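Local coordinates for protein nucleoporin NUP82 (Chaetomium thermophilum, PDB 5CWW) that probably serves as a structural component of the nuclear pore complex and as a docking partner for transiently bound nuclear transport factors, at residues Trp267-Trp273 / Gly445-Gln449; Glu332-Ile337 / Tyr357-Pro363; Ser560-Thr566 / Ile577-Gln582; Phe7-Asn13 / Pro585-Phe589. All blocks are in the same frame, centred on the assembly; numbering follows the deposited sequence.

The chain is the N-terminal β-propeller part of a longer nucleoporin, and the four contacts form two pairs on opposite sides of its centre. Contacts 1 and 2 lie about 15 Å apart between centres and share aromatic packing, with Trp267 CZ3 at 3.7 Å from Trp333 CZ3. The centres of contacts 3 and 4 lie about 12 Å apart. They share the last sheet, where Ser579 N sits 2.7 Å from Ile586 O, a probable hydrogen bond. The pairs are well separated: contacts 2 and 4 are about 50 Å apart between centres, and the nearest atoms of contacts 1 and 3 are about 17 Å apart. Along the chain, contact 4 encloses all the others, and contact 2 is nested within contact 1.

Contact 1: residues Trp267-Trp273 / Gly445-Gln449; sequences WAPMTLW and GVEAQ
Trp267 has CG anti to its carbonyl carbon (chi1 -63°), which lays the indole against Glu447 and Ala448. Val446 has CG1 anti to its backbone N (chi1 176°), and its other methyl, CG2, faces Trp273. The Ala448 methyl sits over the face of the Trp267 ring. Ala448 CB is 3.5 Å from the centroid of the six-membered ring of Trp267 and 13° off the normal, a CH-pi contact. Glu447 CB meets the pyrrole part, 3.5 Å from Trp267 CD1. The carboxylate of Glu447 turns to Gln330 of helix 321-338. Further along, Val446 CG2 packs 3.6 Å from Trp273 CH2, and Val446 CG1 touches the methyl of Thr271. A water joins the two segments between these patches. It donates to Thr271 OG1 at 2.8 Å and to Val446 O at 3.2 Å. Thr271 OG1 in turn donates to Trp267 O at 2.7 Å. Trp267 O also accepts from Met270 N, which arrives from the opposite face of the carbonyl plane, so two bonds hold the turn. With an alanine in place of Trp267, the Ala448 methyl would probably lose the surface it rests on, and a gap would open beside Trp333. The arrangement joins the start of strand 272-276 to the loop after strand 437-441. It is packing between neighbouring blades of a β-propeller.

Contact 2: residues Glu332-Ile337 / Tyr357-Pro363; sequences EWMSEI and YTRPSRP
Trp333 and Glu336, one turn apart on helix 321-338, face Arg362 and Pro360 of the extended chain after strand 354-358, with CA atoms 5.7 Å (Trp333 to Arg362) and 5.4 Å (Glu336 to Pro360) apart. Trp333 has CG anti to its backbone N (chi1 -177°), which turns one indole face to Pro360. Pro360 CG lies 3.6 Å from the centroid of the five-membered ring of Trp333, a CH-pi contact. Ile337 CD1 covers the same ring face, and Ile337 CG2 meets the Tyr357 ring 4.0 Å from CD2. Glu336 bends at chi2 (-93°) and splits its carboxylate between two partners. Glu336 OE1 takes a weak hydrogen bond from Ser361 N at 3.3 Å. Glu336 OE2 lies over the guanidinium face of Arg362, 3.5 Å from Arg362 NE, a salt bridge of charge alone. Glu332 OE2 rests on Arg362 CB at 3.4 Å. A glycine in place of Trp333 would probably leave Pro360 without its aromatic partner and open a gap toward Trp267 and Trp450. A cis peptide bond precedes Pro363, whose CD packs on Trp333 CB. The proline-tryptophan CH-pi contact ties the chain after strand 354-358 to helix 321-338, within an insertion between strands 281-284 and 369-370 of a propeller blade.

Contact 3: residues Ser560-Thr566 / Ile577-Gln582; sequences SPLAAAT and ILSATQ
Thr566 and Leu578 form an antiparallel hydrogen-bonded pair in the last blade of the propeller, and their side chains lie on the same face of the sheet. Both touch Ile49 of strand 49-52. Their backbones are joined twice: Thr566 N reaches Leu578 O at 2.8 Å, and Leu578 N reaches Thr566 O at 2.9 Å. Next to the pair, Ala565 CB meets Ile577 CG2 at 3.6 Å, and both side chains also touch Tyr503 of strand 501-506. Before Thr566 the first segment stays close to 577-582. Ala563 N donates to Ala580 O at 3.0 Å. Leu562 and Thr581 lie side by side and point the same way, with Leu562 CD2 3.8 Å from Thr581 CG2. The Thr581 methyl, anti to the carbonyl carbon, is the branch that meets Leu562, while the Thr581 hydroxyl takes hydrogen bonds from the backbone N of Asp584 and Thr583. At the far end, Gln582 bends at chi2 and brings Gln582 CG to 3.4 Å from Ser560 OG, while Gln582 N gives that hydroxyl a weak hydrogen bond. Between these ends Ser579 bridges the chains by its side chain. Ser579 OG stands anti to the backbone N (chi1 -175°) and donates to a lone pair of Ala563 O, in the carbonyl plane, at 2.6 Å.

Contact 4: residues Phe7-Asn13 / Pro585-Phe589; sequences FAPAWLN and PIALF
Ala587 and Phe7 join the N-terminal segment to the edge of the last blade through one backbone hydrogen bond and a row of apolar contacts. Ala587 N donates to Phe7 O at 2.9 Å, with an N-H...O angle of 152°. Ile586 CA also comes to 3.4 Å from Phe7 O, a CA-H...O contact. The Ala587 methyl is the meeting point for the first segment. Ala587 CB lies 3.8 Å from Pro9 CD and 3.8 Å from Leu12 CD1, and the Ala8 methyl is also beside it. Leu12 reaches there with CG anti to its carbonyl carbon (chi1 -73°). Pro585 packs its ring on the turn, with Pro585 CG 3.3 Å from Leu12 O and 4.0 Å from Ala8 CB. The Leu12 oxygen is also hydrogen-bonded to His19 ND1. The Pro9 side chain also crosses Phe589 at about a right angle, with Pro9 CD 4.1 Å from Phe589 CE1. Pro9 CG and Leu12 CG both lie over one face of the Trp11 ring. The contact brings the N-terminal loop against the outermost strand of the last sheet, so the two ends of the chain meet here. Trp11 packs against Lys73 and Trp76 of helix 69-77, Phe7 meets Phe553 of strand 548-554 edge-to-face, and strand 585-589 runs antiparallel to its sheet neighbour 576-580.

Contact 1: residues Trp267-Trp273 / Gly445-Gln449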
loop_
_atom_site.group_PDB
_atom_site.type_symbol
_atom_site.label_atom_id
_atom_site.label_comp_id
_atom_site.label_asym_id
_atom_site.label_seq_id
_atom_site.Cartn_x
_atom_site.Cartn_y
_atom_site.Cartn_z
ATOM N N TRP B 267 -11.823 -2.540 13.113
ATOM C CA TRP B 267 -10.823 -3.322 12.405
ATOM C C TRP B 267 -9.751 -2.457 11.748
ATOM O O TRP B 267 -8.785 -2.981 11.195
ATOM C CB TRP B 267 -11.496 -4.180 11.339
ATOM C CG TRP B 267 -12.450 -5.192 11.887
ATOM C CD1 TRP B 267 -13.813 -5.122 11.881
ATOM C CD2 TRP B 267 -12.114 -6.433 12.518
ATOM N NE1 TRP B 267 -14.346 -6.243 12.470
ATOM C CE2 TRP B 267 -13.324 -7.062 12.870
ATOM C CE3 TRP B 267 -10.908 -7.070 12.822
ATOM C CZ2 TRP B 267 -13.362 -8.300 13.510
ATOM C CZ3 TRP B 267 -10.947 -8.298 13.459
ATOM C CH2 TRP B 267 -12.166 -8.900 13.793
ATOM N N ALA B 268 -9.929 -1.140 11.805
ATOM C CA ALA B 268 -9.059 -0.205 11.092
ATOM C C ALA B 268 -7.566 -0.413 11.372
ATOM O O ALA B 268 -6.765 -0.461 10.441
ATOM C CB ALA B 268 -9.456 1.230 11.429
ATOM N N PRO B 269 -7.179 -0.553 12.650
ATOM C CA PRO B 269 -5.733 -0.671 12.881
ATOM C C PRO B 269 -5.140 -2.031 12.495
ATOM O O PRO B 269 -3.930 -2.205 12.633
ATOM C CB PRO B 269 -5.589 -0.421 14.388
ATOM C CG PRO B 269 -6.974 -0.468 14.974
ATOM C CD PRO B 269 -7.966 -0.713 13.883
ATOM N N MET B 270 -5.963 -2.962 12.015
ATOM C CA MET B 270 -5.471 -4.235 11.479
ATOM C C MET B 270 -5.712 -4.335 9.979
ATOM O O MET B 270 -5.618 -5.421 9.407
ATOM C CB MET B 270 -6.155 -5.423 12.153
ATOM C CG MET B 270 -6.174 -5.377 13.651
ATOM S SD MET B 270 -7.096 -6.768 14.317
ATOM C CE MET B 270 -7.284 -6.222 16.012
ATOM N N THR B 271 -6.044 -3.215 9.351
ATOM C CA THR B 271 -6.404 -3.221 7.940
ATOM C C THR B 271 -5.326 -2.548 7.109
ATOM O O THR B 271 -5.064 -1.356 7.269
ATOM C CB THR B 271 -7.750 -2.517 7.698
ATOM O OG1 THR B 271 -8.751 -3.099 8.542
ATOM C CG2 THR B 271 -8.175 -2.656 6.237
ATOM N N LEU B 272 -4.701 -3.317 6.224
ATOM C CA LEU B 272 -3.754 -2.759 5.269
ATOM C C LEU B 272 -4.489 -2.406 3.985
ATOM O O LEU B 272 -5.170 -3.247 3.395
ATOM C CB LEU B 272 -2.618 -3.742 4.976
ATOM C CG LEU B 272 -1.551 -3.239 3.997
ATOM C CD1 LEU B 272 -0.790 -2.055 4.585
ATOM C CD2 LEU B 272 -0.590 -4.366 3.619
ATOM N N TRP B 273 -4.360 -1.151 3.573
ATOM C CA TRP B 273 -4.976 -0.661 2.349
ATOM C C TRP B 273 -3.923 -0.525 1.260
ATOM O O TRP B 273 -2.800 -0.102 1.536
ATOM C CB TRP B 273 -5.654 0.687 2.596
ATOM C CG TRP B 273 -6.934 0.599 3.366
ATOM C CD1 TRP B 273 -7.080 0.633 4.725
ATOM C CD2 TRP B 273 -8.253 0.476 2.826
ATOM N NE1 TRP B 273 -8.409 0.540 5.062
ATOM C CE2 TRP B 273 -9.151 0.441 3.913
ATOM C CE3 TRP B 273 -8.764 0.393 1.528
ATOM C CZ2 TRP B 273 -10.527 0.321 3.741
ATOM C CZ3 TRP B 273 -10.133 0.276 1.359
ATOM C CH2 TRP B 273 -10.996 0.242 2.459
ATOM N N GLY B 445 -18.268 -0.874 5.614
ATOM C CA GLY B 445 -17.403 -1.182 6.737
ATOM C C GLY B 445 -16.536 -2.394 6.477
ATOM O O GLY B 445 -16.980 -3.532 6.633
ATOM N N VAL B 446 -15.296 -2.149 6.070
ATOM C CA VAL B 446 -14.332 -3.221 5.873
ATOM C C VAL B 446 -14.056 -3.914 7.201
ATOM O O VAL B 446 -13.759 -3.263 8.202
ATOM C CB VAL B 446 -13.016 -2.695 5.274
ATOM C CG1 VAL B 446 -11.973 -3.818 5.162
ATOM C CG2 VAL B 446 -13.276 -2.078 3.914
ATOM N N GLU B 447 -14.172 -5.238 7.201
ATOM C CA GLU B 447 -13.989 -6.031 8.408
ATOM C C GLU B 447 -13.178 -7.290 8.120
ATOM O O GLU B 447 -12.865 -7.595 6.967
ATOM C CB GLU B 447 -15.346 -6.404 9.006
ATOM C CG GLU B 447 -16.276 -7.113 8.034
ATOM C CD GLU B 447 -17.637 -7.406 8.635
ATOM O OE1 GLU B 447 -17.750 -7.433 9.879
ATOM O OE2 GLU B 447 -18.597 -7.598 7.860
ATOM N N ALA B 448 -12.848 -8.017 9.183
ATOM C CA ALA B 448 -12.061 -9.238 9.078
ATOM C C ALA B 448 -12.734 -10.245 8.158
ATOM O O ALA B 448 -13.913 -10.559 8.326
ATOM C CB ALA B 448 -11.852 -9.840 10.448
ATOM N N GLN B 449 -11.982 -10.740 7.181
ATOM C CA GLN B 449 -12.472 -11.789 6.298
ATOM C C GLN B 449 -11.349 -12.716 5.848
ATOM O O GLN B 449 -10.217 -12.285 5.613
ATOM C CB GLN B 449 -13.166 -11.182 5.074
ATOM C CG GLN B 449 -14.476 -10.480 5.396
ATOM C CD GLN B 449 -15.315 -10.193 4.167
ATOM O OE1 GLN B 449 -15.289 -10.942 3.188
ATOM N NE2 GLN B 449 -16.070 -9.103 4.213
HETATM O O HOH W 1 -11.029 -1.604 8.133
#

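Contact 2: residues Glu332-Ile337 / Tyr357-Pro363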
loop_
_atom_site.group_PDB
_atom_site.type_symbol
_atom_site.label_atom_id
_atom_site.label_comp_id
_atom_site.label_asym_id
_atom_site.label_seq_id
_atom_site.Cartn_x
_atom_site.Cartn_y
_atom_site.Cartn_z
ATOM N N GLU B 332 -14.254 -17.229 15.581
ATOM C CA GLU B 332 -13.155 -18.168 15.759
ATOM C C GLU B 332 -11.856 -17.413 16.033
ATOM O O GLU B 332 -11.078 -17.784 16.912
ATOM C CB GLU B 332 -13.016 -19.055 14.522
ATOM C CG GLU B 332 -12.020 -20.188 14.672
ATOM C CD GLU B 332 -12.037 -21.136 13.488
ATOM O OE1 GLU B 332 -12.844 -20.916 12.559
ATOM O OE2 GLU B 332 -11.244 -22.102 13.488
ATOM N N TRP B 333 -11.642 -16.341 15.278
ATOM C CA TRP B 333 -10.495 -15.463 15.472
ATOM C C TRP B 333 -10.463 -14.905 16.895
ATOM O O TRP B 333 -9.431 -14.948 17.565
ATOM C CB TRP B 333 -10.537 -14.327 14.448
ATOM C CG TRP B 333 -9.376 -13.385 14.493
ATOM C CD1 TRP B 333 -8.167 -13.546 13.882
ATOM C CD2 TRP B 333 -9.320 -12.119 15.162
ATOM N NE1 TRP B 333 -7.358 -12.464 14.136
ATOM C CE2 TRP B 333 -8.044 -11.573 14.919
ATOM C CE3 TRP B 333 -10.224 -11.396 15.945
ATOM C CZ2 TRP B 333 -7.649 -10.341 15.436
ATOM C CZ3 TRP B 333 -9.831 -10.173 16.455
ATOM C CH2 TRP B 333 -8.554 -9.659 16.199
ATOM N N MET B 334 -11.604 -14.396 17.353
ATOM C CA MET B 334 -11.700 -13.790 18.677
ATOM C C MET B 334 -11.501 -14.806 19.799
ATOM O O MET B 334 -10.953 -14.473 20.850
ATOM C CB MET B 334 -13.058 -13.101 18.845
ATOM C CG MET B 334 -13.253 -12.415 20.198
ATOM S SD MET B 334 -11.969 -11.205 20.582
ATOM C CE MET B 334 -12.266 -9.979 19.309
ATOM N N SER B 335 -11.949 -16.039 19.580
ATOM C CA SER B 335 -11.856 -17.074 20.609
ATOM C C SER B 335 -10.397 -17.379 20.946
ATOM O O SER B 335 -10.083 -17.802 22.058
ATOM C CB SER B 335 -12.569 -18.351 20.159
ATOM O OG SER B 335 -11.827 -19.027 19.159
ATOM N N GLU B 336 -9.513 -17.158 19.979
ATOM C CA GLU B 336 -8.082 -17.327 20.198
ATOM C C GLU B 336 -7.544 -16.244 21.131
ATOM O O GLU B 336 -6.504 -16.419 21.761
ATOM C CB GLU B 336 -7.330 -17.286 18.867
ATOM C CG GLU B 336 -7.737 -18.370 17.877
ATOM C CD GLU B 336 -6.875 -19.612 17.977
ATOM O OE1 GLU B 336 -5.636 -19.487 17.882
ATOM O OE2 GLU B 336 -7.439 -20.715 18.148
ATOM N N ILE B 337 -8.260 -15.126 21.211
ATOM C CA ILE B 337 -7.839 -14.000 22.038
ATOM C C ILE B 337 -8.437 -14.077 23.444
ATOM O O ILE B 337 -7.775 -13.726 24.423
ATOM C CB ILE B 337 -8.226 -12.655 21.383
ATOM C CG1 ILE B 337 -7.584 -12.547 19.995
ATOM C CG2 ILE B 337 -7.787 -11.481 22.256
ATOM C CD1 ILE B 337 -8.020 -11.338 19.188
ATOM N N TYR B 357 -0.289 -9.599 22.939
ATOM C CA TYR B 357 -0.993 -10.792 22.489
ATOM C C TYR B 357 -0.276 -11.412 21.298
ATOM O O TYR B 357 0.521 -10.752 20.632
ATOM C CB TYR B 357 -2.436 -10.462 22.102
ATOM C CG TYR B 357 -3.283 -9.915 23.227
ATOM C CD1 TYR B 357 -3.212 -8.577 23.589
ATOM C CD2 TYR B 357 -4.169 -10.734 23.913
ATOM C CE1 TYR B 357 -3.991 -8.073 24.614
ATOM C CE2 TYR B 357 -4.953 -10.238 24.938
ATOM C CZ TYR B 357 -4.861 -8.907 25.283
ATOM O OH TYR B 357 -5.637 -8.409 26.303
ATOM N N THR B 358 -0.565 -12.682 21.038
ATOM C CA THR B 358 -0.072 -13.350 19.842
ATOM C C THR B 358 -1.179 -13.373 18.800
ATOM O O THR B 358 -2.361 -13.294 19.138
ATOM C CB THR B 358 0.392 -14.789 20.127
ATOM O OG1 THR B 358 -0.749 -15.637 20.313
ATOM C CG2 THR B 358 1.273 -14.837 21.368
ATOM N N ARG B 359 -0.796 -13.460 17.532
ATOM C CA ARG B 359 -1.775 -13.504 16.457
ATOM C C ARG B 359 -2.563 -14.807 16.529
ATOM O O ARG B 359 -1.972 -15.873 16.690
ATOM C CB ARG B 359 -1.098 -13.391 15.093
ATOM C CG ARG B 359 -2.071 -13.284 13.929
ATOM C CD ARG B 359 -1.503 -13.925 12.678
ATOM N NE ARG B 359 -0.301 -13.244 12.205
ATOM C CZ ARG B 359 0.923 -13.766 12.186
ATOM N NH1 ARG B 359 1.152 -14.997 12.622
ATOM N NH2 ARG B 359 1.932 -13.041 11.727
ATOM N N PRO B 360 -3.900 -14.727 16.431
ATOM C CA PRO B 360 -4.679 -15.959 16.292
ATOM C C PRO B 360 -4.214 -16.782 15.098
ATOM O O PRO B 360 -3.906 -16.212 14.048
ATOM C CB PRO B 360 -6.106 -15.450 16.086
ATOM C CG PRO B 360 -6.133 -14.141 16.797
ATOM C CD PRO B 360 -4.769 -13.545 16.579
ATOM N N SER B 361 -4.161 -18.100 15.259
ATOM C CA SER B 361 -3.754 -18.989 14.179
ATOM C C SER B 361 -4.956 -19.398 13.339
ATOM O O SER B 361 -4.811 -19.740 12.167
ATOM C CB SER B 361 -3.053 -20.229 14.736
ATOM O OG SER B 361 -1.802 -19.884 15.307
ATOM N N ARG B 362 -6.138 -19.365 13.948
ATOM C CA ARG B 362 -7.379 -19.669 13.239
ATOM C C ARG B 362 -8.145 -18.374 12.969
ATOM O O ARG B 362 -8.042 -17.428 13.748
ATOM C CB ARG B 362 -8.243 -20.633 14.050
ATOM C CG ARG B 362 -7.501 -21.854 14.563
ATOM C CD ARG B 362 -8.370 -22.672 15.500
ATOM N NE ARG B 362 -7.598 -23.683 16.218
ATOM C CZ ARG B 362 -8.110 -24.518 17.117
ATOM N NH1 ARG B 362 -9.401 -24.469 17.418
ATOM N NH2 ARG B 362 -7.329 -25.404 17.719
ATOM N N PRO B 363 -8.919 -18.321 11.869
ATOM C CA PRO B 363 -9.101 -19.366 10.854
ATOM C C PRO B 363 -7.854 -19.570 9.998
ATOM O O PRO B 363 -7.676 -20.641 9.420
ATOM C CB PRO B 363 -10.262 -18.836 9.997
ATOM C CG PRO B 363 -10.882 -17.735 10.787
ATOM C CD PRO B 363 -9.784 -17.157 11.608
#

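Contact 3: residues Ser560-Thr566 / Ile577-Gln582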
loop_
_atom_site.group_PDB
_atom_site.type_symbol
_atom_site.label_atom_id
_atom_site.label_comp_id
_atom_site.label_asym_id
_atom_site.label_seq_id
_atom_site.Cartn_x
_atom_site.Cartn_y
_atom_site.Cartn_z
ATOM N N SER B 560 12.053 20.743 -10.451
ATOM C CA SER B 560 12.602 20.097 -9.263
ATOM C C SER B 560 11.500 19.474 -8.411
ATOM O O SER B 560 10.539 20.150 -8.053
ATOM C CB SER B 560 13.391 21.104 -8.426
ATOM O OG SER B 560 13.487 20.678 -7.079
ATOM N N PRO B 561 11.632 18.179 -8.080
ATOM C CA PRO B 561 10.612 17.573 -7.220
ATOM C C PRO B 561 10.717 18.073 -5.785
ATOM O O PRO B 561 11.811 18.410 -5.331
ATOM C CB PRO B 561 10.926 16.080 -7.305
ATOM C CG PRO B 561 12.387 16.028 -7.556
ATOM C CD PRO B 561 12.703 17.224 -8.413
ATOM N N LEU B 562 9.587 18.122 -5.088
ATOM C CA LEU B 562 9.559 18.585 -3.709
ATOM C C LEU B 562 9.495 17.406 -2.750
ATOM O O LEU B 562 8.794 16.425 -3.002
ATOM C CB LEU B 562 8.365 19.516 -3.476
ATOM C CG LEU B 562 8.263 20.730 -4.403
ATOM C CD1 LEU B 562 7.022 21.545 -4.072
ATOM C CD2 LEU B 562 9.512 21.598 -4.316
ATOM N N ALA B 563 10.237 17.504 -1.654
ATOM C CA ALA B 563 10.131 16.530 -0.582
ATOM C C ALA B 563 8.712 16.557 -0.027
ATOM O O ALA B 563 8.129 17.630 0.141
ATOM C CB ALA B 563 11.143 16.823 0.510
ATOM N N ALA B 564 8.155 15.378 0.231
ATOM C CA ALA B 564 6.807 15.267 0.774
ATOM C C ALA B 564 6.658 16.150 2.004
ATOM O O ALA B 564 7.507 16.132 2.896
ATOM C CB ALA B 564 6.489 13.823 1.119
ATOM N N ALA B 565 5.581 16.929 2.031
ATOM C CA ALA B 565 5.338 17.886 3.103
ATOM C C ALA B 565 5.358 17.207 4.466
ATOM O O ALA B 565 4.789 16.132 4.641
ATOM C CB ALA B 565 4.009 18.591 2.885
ATOM N N THR B 566 6.024 17.841 5.423
ATOM C CA THR B 566 6.103 17.333 6.785
ATOM C C THR B 566 5.489 18.347 7.741
ATOM O O THR B 566 6.013 19.449 7.910
ATOM C CB THR B 566 7.557 17.046 7.198
ATOM O OG1 THR B 566 8.169 16.184 6.229
ATOM C CG2 THR B 566 7.608 16.388 8.568
ATOM N N ILE B 577 4.494 23.870 7.859
ATOM C CA ILE B 577 4.829 22.785 6.949
ATOM C C ILE B 577 6.288 22.880 6.557
ATOM O O ILE B 577 6.819 23.975 6.387
ATOM C CB ILE B 577 3.975 22.826 5.679
ATOM C CG1 ILE B 577 2.500 22.721 6.032
ATOM C CG2 ILE B 577 4.352 21.700 4.723
ATOM C CD1 ILE B 577 1.641 23.303 4.978
ATOM N N LEU B 578 6.924 21.726 6.399
ATOM C CA LEU B 578 8.308 21.663 5.958
ATOM C C LEU B 578 8.406 20.849 4.671
ATOM O O LEU B 578 7.920 19.719 4.601
ATOM C CB LEU B 578 9.192 21.059 7.048
ATOM C CG LEU B 578 10.690 21.010 6.743
ATOM C CD1 LEU B 578 11.263 22.416 6.599
ATOM C CD2 LEU B 578 11.421 20.238 7.828
ATOM N N SER B 579 9.017 21.439 3.652
ATOM C CA SER B 579 9.341 20.723 2.424
ATOM C C SER B 579 10.713 21.183 1.956
ATOM O O SER B 579 11.421 21.868 2.694
ATOM C CB SER B 579 8.283 20.963 1.345
ATOM O OG SER B 579 8.539 20.181 0.190
ATOM N N ALA B 580 11.092 20.819 0.737
ATOM C CA ALA B 580 12.397 21.210 0.221
ATOM C C ALA B 580 12.529 20.942 -1.267
ATOM O O ALA B 580 11.963 19.983 -1.792
ATOM C CB ALA B 580 13.506 20.480 0.976
ATOM N N THR B 581 13.281 21.805 -1.940
ATOM C CA THR B 581 13.692 21.563 -3.313
ATOM C C THR B 581 14.983 20.754 -3.273
ATOM O O THR B 581 15.385 20.275 -2.212
ATOM C CB THR B 581 13.913 22.872 -4.090
ATOM O OG1 THR B 581 14.976 23.619 -3.485
ATOM C CG2 THR B 581 12.644 23.713 -4.097
ATOM N N GLN B 582 15.632 20.603 -4.421
ATOM C CA GLN B 582 16.900 19.887 -4.485
ATOM C C GLN B 582 17.986 20.617 -3.699
ATOM O O GLN B 582 18.977 20.011 -3.290
ATOM C CB GLN B 582 17.348 19.709 -5.938
ATOM C CG GLN B 582 16.385 18.912 -6.805
ATOM C CD GLN B 582 16.406 17.429 -6.492
ATOM O OE1 GLN B 582 15.974 17.001 -5.421
ATOM N NE2 GLN B 582 16.913 16.635 -7.427
#

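Contact 4: residues Phe7-Asn13 / Pro585-Phe589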
loop_
_atom_site.group_PDB
_atom_site.type_symbol
_atom_site.label_atom_id
_atom_site.label_comp_id
_atom_site.label_asym_id
_atom_site.label_seq_id
_atom_site.Cartn_x
_atom_site.Cartn_y
_atom_site.Cartn_z
ATOM N N PHE B 7 11.297 31.072 0.507
ATOM C CA PHE B 7 10.093 30.517 1.115
ATOM C C PHE B 7 10.413 29.830 2.440
ATOM O O PHE B 7 9.890 28.760 2.741
ATOM C CB PHE B 7 9.423 29.537 0.153
ATOM C CG PHE B 7 8.976 30.170 -1.134
ATOM C CD1 PHE B 7 9.828 30.229 -2.224
ATOM C CD2 PHE B 7 7.709 30.719 -1.248
ATOM C CE1 PHE B 7 9.421 30.816 -3.408
ATOM C CE2 PHE B 7 7.297 31.307 -2.428
ATOM C CZ PHE B 7 8.155 31.356 -3.509
ATOM N N ALA B 8 11.273 30.465 3.227
ATOM C CA ALA B 8 11.656 29.953 4.538
ATOM C C ALA B 8 12.233 31.094 5.373
ATOM O O ALA B 8 12.684 32.095 4.820
ATOM C CB ALA B 8 12.663 28.819 4.397
ATOM N N PRO B 9 12.216 30.954 6.709
ATOM C CA PRO B 9 12.767 32.022 7.550
ATOM C C PRO B 9 14.277 32.168 7.383
ATOM O O PRO B 9 14.916 31.294 6.797
ATOM C CB PRO B 9 12.409 31.573 8.971
ATOM C CG PRO B 9 12.239 30.100 8.875
ATOM C CD PRO B 9 11.674 29.844 7.512
ATOM N N ALA B 10 14.830 33.260 7.897
ATOM C CA ALA B 10 16.244 33.571 7.710
ATOM C C ALA B 10 17.158 32.510 8.314
ATOM O O ALA B 10 18.265 32.291 7.824
ATOM C CB ALA B 10 16.559 34.932 8.308
ATOM N N TRP B 11 16.699 31.854 9.376
ATOM C CA TRP B 11 17.530 30.883 10.085
ATOM C C TRP B 11 17.525 29.515 9.396
ATOM O O TRP B 11 18.059 28.544 9.933
ATOM C CB TRP B 11 17.084 30.750 11.547
ATOM C CG TRP B 11 15.629 30.452 11.746
ATOM C CD1 TRP B 11 14.614 31.358 11.838
ATOM C CD2 TRP B 11 15.028 29.160 11.896
ATOM N NE1 TRP B 11 13.417 30.712 12.028
ATOM C CE2 TRP B 11 13.644 29.361 12.068
ATOM C CE3 TRP B 11 15.525 27.853 11.898
ATOM C CZ2 TRP B 11 12.751 28.306 12.238
ATOM C CZ3 TRP B 11 14.636 26.805 12.067
ATOM C CH2 TRP B 11 13.265 27.038 12.235
ATOM N N LEU B 12 16.925 29.449 8.210
ATOM C CA LEU B 12 16.982 28.251 7.375
ATOM C C LEU B 12 17.551 28.582 5.996
ATOM O O LEU B 12 17.678 27.700 5.146
ATOM C CB LEU B 12 15.596 27.614 7.234
ATOM C CG LEU B 12 15.033 26.888 8.460
ATOM C CD1 LEU B 12 13.630 26.375 8.171
ATOM C CD2 LEU B 12 15.935 25.741 8.895
ATOM N N ASN B 13 17.892 29.851 5.783
ATOM C CA ASN B 13 18.505 30.286 4.533
ATOM C C ASN B 13 19.971 30.644 4.732
ATOM O O ASN B 13 20.371 31.085 5.807
ATOM C CB ASN B 13 17.756 31.489 3.955
ATOM C CG ASN B 13 16.307 31.177 3.633
ATOM O OD1 ASN B 13 15.406 31.942 3.978
ATOM N ND2 ASN B 13 16.074 30.051 2.966
ATOM N N PRO B 585 15.183 25.009 1.242
ATOM C CA PRO B 585 14.072 24.566 2.087
ATOM C C PRO B 585 12.776 25.310 1.807
ATOM O O PRO B 585 12.783 26.351 1.150
ATOM C CB PRO B 585 14.568 24.881 3.495
ATOM C CG PRO B 585 15.406 26.093 3.315
ATOM C CD PRO B 585 16.037 25.985 1.944
ATOM N N ILE B 586 11.677 24.761 2.310
ATOM C CA ILE B 586 10.375 25.408 2.244
ATOM C C ILE B 586 9.707 25.246 3.602
ATOM O O ILE B 586 9.295 24.147 3.971
ATOM C CB ILE B 586 9.486 24.808 1.135
ATOM C CG1 ILE B 586 10.156 24.978 -0.231
ATOM C CG2 ILE B 586 8.108 25.468 1.135
ATOM C CD1 ILE B 586 9.452 24.250 -1.361
ATOM N N ALA B 587 9.620 26.346 4.342
ATOM C CA ALA B 587 9.019 26.345 5.672
ATOM C C ALA B 587 7.962 27.437 5.784
ATOM O O ALA B 587 8.282 28.602 6.020
ATOM C CB ALA B 587 10.089 26.528 6.734
ATOM N N LEU B 588 6.702 27.046 5.611
ATOM C CA LEU B 588 5.585 27.984 5.619
ATOM C C LEU B 588 4.752 27.839 6.890
ATOM O O LEU B 588 4.230 26.761 7.185
ATOM C CB LEU B 588 4.713 27.758 4.383
ATOM C CG LEU B 588 5.481 27.801 3.058
ATOM C CD1 LEU B 588 4.578 27.427 1.896
ATOM C CD2 LEU B 588 6.102 29.175 2.833
ATOM N N PHE B 589 4.626 28.939 7.628
ATOM C CA PHE B 589 4.007 28.932 8.952
ATOM C C PHE B 589 2.540 29.358 8.918
ATOM O O PHE B 589 2.141 30.182 8.095
ATOM C CB PHE B 589 4.790 29.852 9.895
ATOM C CG PHE B 589 6.148 29.323 10.270
ATOM C CD1 PHE B 589 7.155 29.221 9.323
ATOM C CD2 PHE B 589 6.419 28.932 11.570
ATOM C CE1 PHE B 589 8.403 28.732 9.665
ATOM C CE2 PHE B 589 7.665 28.443 11.920
ATOM C CZ PHE B 589 8.659 28.344 10.965
#